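Alpha-galactosidase (Umbelopsis vinacea, PDB 3A5V) hydrolyses terminal alpha-galactosyl residues as a tetrameric glycoside hydrolase of family 27, built from a beta/alpha barrel and a C-terminal beta sandwich. Local coordinates at residues 316-319 against 320-324; 259-263 against 264-268. All coordinates share one frame; numbering follows the deposited sequence. Where two conformers were deposited one is given.

Interaction 1: 316-319 against 320-324; sequences GNLA and NNTQV
Asn317 and Gln323 face each other across a beta hairpin of the C-terminal beta sandwich domain, whose type I' turn runs from Ala319 to Thr322. They form an antiparallel non-hydrogen-bonded pair. Their side chains cross on one face of the sheet, with the two amide planes 90° apart in the conformer given; Asn317 has a second one, so its amide setting is not firm. Gln323 has CG anti to its backbone N (chi1 -161°) and bends at chi2, which folds its amide over the peptide of Gly316. CD then lies 3.1 Å from Gly316 O. NE2 is hydrogen-bonded to Ser315 OG, and also donates to a water that, in the same conformer, gives a weak bond to Asn317 OD1. Ser315 OG and this water would probably lose their amide partner, and the Gly316 peptide its cover, with an alanine for this glutamine. Leu318, Thr322 and Val324 point to the other face. There Leu318 slants across Val324, with CD1 3.7 Å from Val324 CB. In the neighbouring strand 384-390, Lys389 touches Leu318 and Thr322, and Leu387 touches Val324. Gly316 N donates to Val324 O at 2.9 Å, and Val324 N to Gly316 O at 2.8 Å. At the turn, Ala319 O accepts twice from Thr322. The bond from Thr322 N is longer, and its donor stands above the carbonyl plane. Thr322 OG1 lies in that plane, 2.8 Å from Ala319 O.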
loop_
_atom_site.group_PDB
_atom_site.type_symbol
_atom_site.label_atom_id
_atom_site.label_comp_id
_atom_site.label_asym_id
_atom_site.label_seq_id
_atom_site.Cartn_x
_atom_site.Cartn_y
_atom_site.Cartn_z
ATOM N N GLY A 316 -28.895 10.307 9.463
ATOM C CA GLY A 316 -28.971 8.965 10.016
ATOM C C GLY A 316 -30.300 8.638 10.663
ATOM O O GLY A 316 -30.995 9.520 11.121
ATOM N N ASN A 317 -30.659 7.364 10.710
ATOM C CA ASN A 317 -31.880 6.973 11.425
ATOM C C ASN A 317 -31.738 6.983 12.936
ATOM O O ASN A 317 -30.672 6.625 13.489
ATOM C CB ASN A 317 -32.270 5.539 11.049
ATOM C CG ASN A 317 -32.386 5.335 9.560
ATOM O OD1 ASN A 317 -31.511 4.732 8.946
ATOM N ND2 ASN A 317 -33.459 5.842 8.970
ATOM N N LEU A 318 -32.844 7.363 13.577
ATOM C CA LEU A 318 -33.030 7.268 15.019
ATOM C C LEU A 318 -34.289 6.424 15.280
ATOM O O LEU A 318 -34.968 6.006 14.332
ATOM C CB LEU A 318 -33.170 8.666 15.628
ATOM C CG LEU A 318 -32.011 9.666 15.463
ATOM C CD1 LEU A 318 -32.427 11.044 15.988
ATOM C CD2 LEU A 318 -30.734 9.171 16.149
ATOM N N ALA A 319 -34.592 6.168 16.549
ATOM C CA ALA A 319 -35.696 5.265 16.921
ATOM C C ALA A 319 -37.053 5.836 16.463
ATOM O O ALA A 319 -37.183 7.046 16.239
ATOM C CB ALA A 319 -35.694 5.036 18.444
ATOM N N ASN A 320 -38.045 4.963 16.288
ATOM C CA ASN A 320 -39.430 5.402 16.009
ATOM C C ASN A 320 -39.578 6.241 14.745
ATOM O O ASN A 320 -40.314 7.252 14.715
ATOM C CB ASN A 320 -40.003 6.149 17.216
ATOM C CG ASN A 320 -39.825 5.380 18.503
ATOM O OD1 ASN A 320 -39.353 5.924 19.508
ATOM N ND2 ASN A 320 -40.159 4.095 18.475
ATOM N N ASN A 321 -38.863 5.813 13.709
ATOM C CA ASN A 321 -38.948 6.418 12.388
ATOM C C ASN A 321 -38.514 7.893 12.355
ATOM O O ASN A 321 -38.975 8.659 11.509
ATOM C CB ASN A 321 -40.378 6.235 11.833
ATOM C CG ASN A 321 -40.426 6.185 10.331
ATOM O OD1 ASN A 321 -39.475 5.761 9.674
ATOM N ND2 ASN A 321 -41.551 6.623 9.766
ATOM N N THR A 322 -37.648 8.308 13.278
ATOM C CA THR A 322 -37.150 9.682 13.253
ATOM C C THR A 322 -35.756 9.705 12.599
ATOM O O THR A 322 -35.190 8.644 12.316
ATOM C CB THR A 322 -37.161 10.342 14.652
ATOM O OG1 THR A 322 -36.298 9.613 15.533
ATOM C CG2 THR A 322 -38.614 10.370 15.243
ATOM N N GLN A 323 -35.233 10.904 12.335
ATOM C CA GLN A 323 -33.966 11.048 11.590
ATOM C C GLN A 323 -33.120 12.121 12.223
ATOM O O GLN A 323 -33.640 13.175 12.605
ATOM C CB GLN A 323 -34.237 11.448 10.131
ATOM C CG GLN A 323 -33.073 11.190 9.123
ATOM C CD GLN A 323 -32.955 9.720 8.710
ATOM O OE1 GLN A 323 -33.763 8.886 9.107
ATOM N NE2 GLN A 323 -31.927 9.400 7.938
ATOM N N VAL A 324 -31.817 11.877 12.320
ATOM C CA VAL A 324 -30.906 12.954 12.710
ATOM C C VAL A 324 -30.316 13.552 11.428
ATOM O O VAL A 324 -29.985 12.821 10.490
ATOM C CB VAL A 324 -29.808 12.504 13.736
ATOM C CG1 VAL A 324 -28.835 11.487 13.112
ATOM C CG2 VAL A 324 -29.032 13.729 14.275
HETATM O O HOH W 1 -35.722 6.066 11.380
HETATM O O HOH W 2 -31.307 6.778 6.893
HETATM O O HOH W 3 -37.294 3.604 13.366
#

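Interaction 2: 259-263 against 264-268; sequences TIWAA and LKSPL
Leu264 folds back on Ile260, one turn earlier, where helix 251-263 ends. Its CB sits 3.3 Å from Ile260 O, the same oxygen that accepts the Leu264 N-H. CG stays near that carbonyl. The branches then part. CD1 lies 3.7 Å from Ala263 C, and CD2 meets Ile260 CG2 at 4.0 Å. The two side chains run side by side and point the same way. Ile260 presents CG2 because this methyl is anti to the backbone N (CG1 chi1 -61°). Helix 217-227 packs against the pair, with Ile221 at Ile260 and Ala224 at Leu264.

Beyond Leu264 the chain turns across the helix end. Ser266 CB approaches Trp261 O, and Ser266 OG lies obliquely off the indole, 3.9 Å from Trp261 CD1. The hydroxyl is bonded to Pro267 O and also to Leu239 N. Trp261 NE1 donates to Asp240 O, which helps to hold the indole in its rotation. Leu268 returns to the helix with CD2 3.9 Å from Trp261 CB, and CD2 also touches the backbone N of Ala262. The Lys265 chain bends at chi2 and passes Ala263 O with CD, and NZ bonds to Val293 O and Ser300 O. A water accepts from Lys265 NZ and lies 2.8 Å from Ala263 O.

Two backbone bonds close the helix. Ser266 N reaches Trp261 O at 3.0 Å, nearly in line with the carbonyl. Lys265 N bonds to Ala262 O at 3.1 Å from above the carbonyl plane. With Lys265 at positive phi as the C-prime residue, this is a Schellman motif. It ends helix 251-263, which leads into strand 268-270, the eighth strand of the beta/alpha barrel.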
loop_
_atom_site.group_PDB
_atom_site.type_symbol
_atom_site.label_atom_id
_atom_site.label_comp_id
_atom_site.label_asym_id
_atom_site.label_seq_id
_atom_site.Cartn_x
_atom_site.Cartn_y
_atom_site.Cartn_z
ATOM N N THR A 259 -20.913 17.168 18.471
ATOM C CA THR A 259 -22.035 16.731 17.614
ATOM C C THR A 259 -21.671 15.530 16.737
ATOM O O THR A 259 -22.426 14.552 16.656
ATOM C CB THR A 259 -22.498 17.890 16.693
ATOM O OG1 THR A 259 -22.961 18.998 17.496
ATOM C CG2 THR A 259 -23.608 17.421 15.714
ATOM N N ILE A 260 -20.532 15.624 16.049
ATOM C CA ILE A 260 -20.129 14.578 15.123
ATOM C C ILE A 260 -19.725 13.307 15.877
ATOM O O ILE A 260 -20.117 12.225 15.481
ATOM C CB ILE A 260 -19.011 15.051 14.125
ATOM C CG1 ILE A 260 -19.507 16.234 13.256
ATOM C CG2 ILE A 260 -18.531 13.897 13.225
ATOM C CD1 ILE A 260 -20.730 15.911 12.347
ATOM N N TRP A 261 -18.957 13.444 16.961
ATOM C CA TRP A 261 -18.635 12.287 17.818
ATOM C C TRP A 261 -19.937 11.615 18.307
ATOM O O TRP A 261 -20.077 10.387 18.266
ATOM C CB TRP A 261 -17.827 12.751 19.032
ATOM C CG TRP A 261 -16.289 12.765 18.872
ATOM C CD1 TRP A 261 -15.400 12.188 19.736
ATOM C CD2 TRP A 261 -15.489 13.384 17.834
ATOM N NE1 TRP A 261 -14.117 12.400 19.317
ATOM C CE2 TRP A 261 -14.131 13.130 18.157
ATOM C CE3 TRP A 261 -15.783 14.114 16.663
ATOM C CZ2 TRP A 261 -13.056 13.574 17.349
ATOM C CZ3 TRP A 261 -14.709 14.561 15.852
ATOM C CH2 TRP A 261 -13.360 14.284 16.206
ATOM N N ALA A 262 -20.891 12.422 18.763
ATOM C CA ALA A 262 -22.161 11.863 19.247
ATOM C C ALA A 262 -22.924 11.144 18.112
ATOM O O ALA A 262 -23.355 10.003 18.258
ATOM C CB ALA A 262 -23.033 12.980 19.868
ATOM N N ALA A 263 -23.087 11.817 16.981
ATOM C CA ALA A 263 -23.908 11.269 15.872
ATOM C C ALA A 263 -23.272 10.098 15.119
ATOM O O ALA A 263 -23.973 9.320 14.477
ATOM C CB ALA A 263 -24.294 12.411 14.872
ATOM N N LEU A 264 -21.947 9.985 15.175
ATOM C CA LEU A 264 -21.257 8.851 14.587
ATOM C C LEU A 264 -21.114 7.673 15.566
ATOM O O LEU A 264 -20.475 6.668 15.242
ATOM C CB LEU A 264 -19.892 9.267 13.966
ATOM C CG LEU A 264 -19.988 9.651 12.466
ATOM C CD1 LEU A 264 -21.078 10.731 12.186
ATOM C CD2 LEU A 264 -18.620 10.153 11.925
ATOM N N LYS A 265 -21.774 7.792 16.724
ATOM C CA LYS A 265 -21.793 6.749 17.757
ATOM C C LYS A 265 -20.375 6.409 18.233
ATOM O O LYS A 265 -20.045 5.244 18.463
ATOM C CB LYS A 265 -22.566 5.498 17.285
ATOM C CG LYS A 265 -24.075 5.442 17.688
ATOM C CD LYS A 265 -24.933 6.556 17.094
ATOM C CE LYS A 265 -26.423 6.221 17.252
ATOM N NZ LYS A 265 -27.321 7.265 16.683
ATOM N N SER A 266 -19.522 7.428 18.350
ATOM C CA SER A 266 -18.243 7.262 19.055
ATOM C C SER A 266 -18.533 7.098 20.555
ATOM O O SER A 266 -19.496 7.703 21.079
ATOM C CB SER A 266 -17.346 8.491 18.851
ATOM O OG SER A 266 -16.089 8.353 19.524
ATOM N N PRO A 267 -17.691 6.316 21.258
ATOM C CA PRO A 267 -17.618 6.535 22.704
ATOM C C PRO A 267 -17.464 8.032 22.974
ATOM O O PRO A 267 -16.781 8.746 22.196
ATOM C CB PRO A 267 -16.321 5.822 23.107
ATOM C CG PRO A 267 -16.127 4.742 22.093
ATOM C CD PRO A 267 -16.784 5.240 20.803
ATOM N N LEU A 268 -18.081 8.504 24.065
ATOM C CA LEU A 268 -17.952 9.901 24.487
ATOM C C LEU A 268 -17.187 9.930 25.809
ATOM O O LEU A 268 -17.787 9.890 26.910
ATOM C CB LEU A 268 -19.319 10.569 24.635
ATOM C CG LEU A 268 -20.216 10.585 23.372
ATOM C CD1 LEU A 268 -21.594 11.184 23.693
ATOM C CD2 LEU A 268 -19.559 11.300 22.168
HETATM O O HOH W 4 -26.725 9.272 14.934
#

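How the interactions relate
Interaction 2 comes first along the chain. There helix 251-263 stops and the chain turns into strand 268-270, the eighth strand of the barrel. Helices 279-285 and 288-294 follow, and strand 303-308 begins the C-terminal sheet. Interaction 1 then closes the turn between strands 311-318 and 322-329. The two local contacts lie in series and neither nests nor crosses. The centres of interaction 1 and interaction 2 are about 15 Å apart. They meet where Leu318 CD2 packs 3.9 Å from Lys265 NZ. Strand 322-329 continues the join, with Ile326 on Thr259 and Ala263, and Leu328 on Ile260. The C-terminal end of this barrel helix thus packs against the sandwich.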